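PDB 2I2L: SPbeta prophage-derived uncharacterized protein YopX from Bacillus subtilis, which is of unknown function but is a prophage-encoded member of the YopX family that forms a homodimer built largely of beta strands. Local coordinates for residues 6-10 and 11-15. Sequence-based numbering, arbitrary orientation.
Sequences RVWDG and EQMHY
Val-7 and His-14 face each other as the hydrogen-bonded pair of a beta hairpin whose strands, 6-8 and 13-15, run antiparallel at 163°, their axes 4.6 Å apart at the closest. His-14 N reaches Val-7 O over 2.8 Å, and at the start of the turn Asp-9 N donates to Gln-12 O in a nearly straight bond. The turn illustrates how one carboxylate can organise a loop. Asp-9 has CG between its backbone N and carbonyl carbon (chi1 69°), which turns the carboxylate back to the following amides, and OD2 accepts from two of them: Gln-12 N at 2.8 Å, on the syn side, and Glu-11 N, from above the carboxylate plane. His-14 NE2 donates a hydrogen bond to Asp-9 OD1 (3.1 Å); the bond lies in the imidazole plane but meets the carboxylate from above, with the two planes 76° apart. Gly-10, with its positive phi, lets the chain reverse here. On the face that bears Arg-6, Trp-8, Met-13 and Tyr-15, Arg-6 bends so that NE (2.9 Å) and NH2 (3.0 Å) both grip Tyr-15 OH side-on, while Met-13, a selenomethionine, lays CE over one guanidinium face. The Trp-8 ring covers the turn backbone from Gly-10 to Gln-12. Strand 5-8 is an inner strand, paired with 13-15 and 53-60; Met-55 touches Arg-6, Trp-8 and Met-13, and Leu-33 of strand 31-36 touches Val-7 and His-14.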
ATOM      1  N   ARG B   6       1.070   4.018 -10.217  1.00 30.09           N
ATOM      2  CA  ARG B   6       1.445   4.028 -11.629  1.00 30.84           C
ATOM      3  C   ARG B   6       0.670   2.887 -12.288  1.00 30.69           C
ATOM      4  O   ARG B   6       0.449   1.843 -11.675  1.00 30.69           O
ATOM      5  CB  ARG B   6       2.962   3.813 -11.811  1.00 30.25           C
ATOM      6  CG  ARG B   6       3.533   2.698 -10.951  1.00 32.12           C
ATOM      7  CD  ARG B   6       4.479   1.766 -11.700  1.00 33.62           C
ATOM      8  NE  ARG B   6       5.892   2.103 -11.537  1.00 33.68           N
ATOM      9  CZ  ARG B   6       6.836   1.219 -11.204  1.00 34.46           C
ATOM     10  NH1 ARG B   6       6.527  -0.061 -10.996  1.00 30.01           N
ATOM     11  NH2 ARG B   6       8.096   1.615 -11.073  1.00 36.10           N
ATOM     12  N   VAL B   7       0.219   3.095 -13.516  1.00 31.15           N
ATOM     13  CA  VAL B   7      -0.492   2.040 -14.219  1.00 31.54           C
ATOM     14  C   VAL B   7       0.159   1.755 -15.551  1.00 32.12           C
ATOM     15  O   VAL B   7       0.540   2.666 -16.290  1.00 30.97           O
ATOM     16  CB  VAL B   7      -1.972   2.382 -14.484  1.00 30.08           C
ATOM     17  CG1 VAL B   7      -2.748   2.407 -13.193  1.00 30.39           C
ATOM     18  CG2 VAL B   7      -2.069   3.701 -15.179  1.00 30.82           C
ATOM     19  N   TRP B   8       0.307   0.469 -15.827  1.00 34.27           N
ATOM     20  CA  TRP B   8       0.863  -0.004 -17.081  1.00 36.57           C
ATOM     21  C   TRP B   8      -0.400  -0.301 -17.882  1.00 38.15           C
ATOM     22  O   TRP B   8      -1.224  -1.114 -17.455  1.00 37.93           O
ATOM     23  CB  TRP B   8       1.652  -1.285 -16.835  1.00 37.92           C
ATOM     24  CG  TRP B   8       2.226  -1.904 -18.063  1.00 40.83           C
ATOM     25  CD1 TRP B   8       1.978  -3.161 -18.537  1.00 41.17           C
ATOM     26  CD2 TRP B   8       3.220  -1.342 -18.924  1.00 42.10           C
ATOM     27  NE1 TRP B   8       2.765  -3.423 -19.635  1.00 40.96           N
ATOM     28  CE2 TRP B   8       3.542  -2.322 -19.895  1.00 40.86           C
ATOM     29  CE3 TRP B   8       3.882  -0.103 -18.971  1.00 42.17           C
ATOM     30  CZ2 TRP B   8       4.488  -2.110 -20.895  1.00 39.45           C
ATOM     31  CZ3 TRP B   8       4.830   0.108 -19.975  1.00 41.36           C
ATOM     32  CH2 TRP B   8       5.122  -0.893 -20.919  1.00 39.63           C
ATOM     33  N   ASP B   9      -0.575   0.373 -19.017  1.00 39.50           N
ATOM     34  CA  ASP B   9      -1.763   0.175 -19.836  1.00 41.15           C
ATOM     35  C   ASP B   9      -1.524  -0.823 -20.957  1.00 43.10           C
ATOM     36  O   ASP B   9      -2.354  -0.949 -21.856  1.00 43.91           O
ATOM     37  CB  ASP B   9      -2.205   1.491 -20.455  1.00 41.63           C
ATOM     38  CG  ASP B   9      -1.241   1.983 -21.503  1.00 43.53           C
ATOM     39  OD1 ASP B   9      -1.553   2.984 -22.181  1.00 46.38           O
ATOM     40  OD2 ASP B   9      -0.164   1.367 -21.651  1.00 42.35           O
ATOM     41  N   GLY B  10      -0.390  -1.520 -20.909  1.00 44.61           N
ATOM     42  CA  GLY B  10      -0.071  -2.497 -21.937  1.00 45.97           C
ATOM     43  C   GLY B  10       1.083  -2.060 -22.828  1.00 46.39           C
ATOM     44  O   GLY B  10       1.944  -2.863 -23.188  1.00 45.57           O
ATOM     45  N   GLU B  11       1.107  -0.779 -23.176  1.00 47.59           N
ATOM     46  CA  GLU B  11       2.156  -0.247 -24.033  1.00 49.58           C
ATOM     47  C   GLU B  11       3.057   0.753 -23.301  1.00 50.37           C
ATOM     48  O   GLU B  11       4.275   0.754 -23.489  1.00 51.47           O
ATOM     49  CB  GLU B  11       1.538   0.418 -25.270  1.00 50.45           C
ATOM     50  CG  GLU B  11       0.675  -0.503 -26.140  1.00 52.39           C
ATOM     51  CD  GLU B  11       0.170   0.187 -27.418  1.00 55.89           C
ATOM     52  OE1 GLU B  11      -0.725  -0.371 -28.098  1.00 55.33           O
ATOM     53  OE2 GLU B  11       0.674   1.287 -27.750  1.00 57.43           O
ATOM     54  N   GLN B  12       2.470   1.601 -22.463  1.00 50.30           N
ATOM     55  CA  GLN B  12       3.263   2.585 -21.738  1.00 50.03           C
ATOM     56  C   GLN B  12       2.920   2.685 -20.252  1.00 49.18           C
ATOM     57  O   GLN B  12       1.861   2.231 -19.812  1.00 49.68           O
ATOM     58  CB  GLN B  12       3.119   3.953 -22.407  1.00 51.78           C
ATOM     59  CG  GLN B  12       1.682   4.374 -22.670  1.00 53.62           C
ATOM     60  CD  GLN B  12       1.596   5.718 -23.373  1.00 55.07           C
ATOM     61  OE1 GLN B  12       2.086   5.880 -24.488  1.00 56.28           O
ATOM     62  NE2 GLN B  12       0.971   6.689 -22.718  1.00 56.94           N
HETATM   63  N   MSE B  13       3.834   3.275 -19.482  1.00 47.59           N
HETATM   64  CA  MSE B  13       3.652   3.436 -18.041  1.00 44.47           C
HETATM   65  C   MSE B  13       3.087   4.823 -17.728  1.00 41.53           C
HETATM   66  O   MSE B  13       3.522   5.821 -18.305  1.00 40.44           O
HETATM   67  CB  MSE B  13       4.994   3.254 -17.327  1.00 43.99           C
HETATM   68  CG  MSE B  13       4.883   3.194 -15.814  1.00 46.31           C
HETATM   69 SE   MSE B  13       4.087   1.553 -15.182  1.00 47.32          SE
HETATM   70  CE  MSE B  13       5.704   0.509 -14.945  1.00 44.77           C
ATOM     71  N   HIS B  14       2.114   4.875 -16.820  1.00 38.47           N
ATOM     72  CA  HIS B  14       1.490   6.137 -16.422  1.00 36.46           C
ATOM     73  C   HIS B  14       1.698   6.402 -14.933  1.00 36.51           C
ATOM     74  O   HIS B  14       1.395   5.550 -14.095  1.00 36.56           O
ATOM     75  CB  HIS B  14      -0.013   6.106 -16.698  1.00 35.64           C
ATOM     76  CG  HIS B  14      -0.366   5.928 -18.145  1.00 36.55           C
ATOM     77  ND1 HIS B  14      -0.487   6.984 -19.014  1.00 35.79           N
ATOM     78  CD2 HIS B  14      -0.596   4.804 -18.869  1.00 35.37           C
ATOM     79  CE1 HIS B  14      -0.778   6.524 -20.224  1.00 35.00           C
ATOM     80  NE2 HIS B  14      -0.847   5.210 -20.159  1.00 35.27           N
ATOM     81  N   TYR B  15       2.219   7.580 -14.600  1.00 35.87           N
ATOM     82  CA  TYR B  15       2.424   7.948 -13.205  1.00 34.69           C
ATOM     83  C   TYR B  15       1.354   8.943 -12.760  1.00 35.44           C
ATOM     84  O   TYR B  15       0.918   9.795 -13.540  1.00 34.48           O
ATOM     85  CB  TYR B  15       3.822   8.510 -13.004  1.00 33.24           C
ATOM     86  CG  TYR B  15       4.855   7.422 -12.834  1.00 34.60           C
ATOM     87  CD1 TYR B  15       4.863   6.617 -11.692  1.00 33.97           C
ATOM     88  CD2 TYR B  15       5.806   7.167 -13.827  1.00 34.16           C
ATOM     89  CE1 TYR B  15       5.789   5.586 -11.539  1.00 34.37           C
ATOM     90  CE2 TYR B  15       6.739   6.134 -13.686  1.00 33.72           C
ATOM     91  CZ  TYR B  15       6.723   5.349 -12.540  1.00 35.20           C
ATOM     92  OH  TYR B  15       7.620   4.316 -12.397  1.00 34.96           O
TER
HETATM   93  O   HOH W   1       5.084  -2.036 -24.368  1.00 51.41           O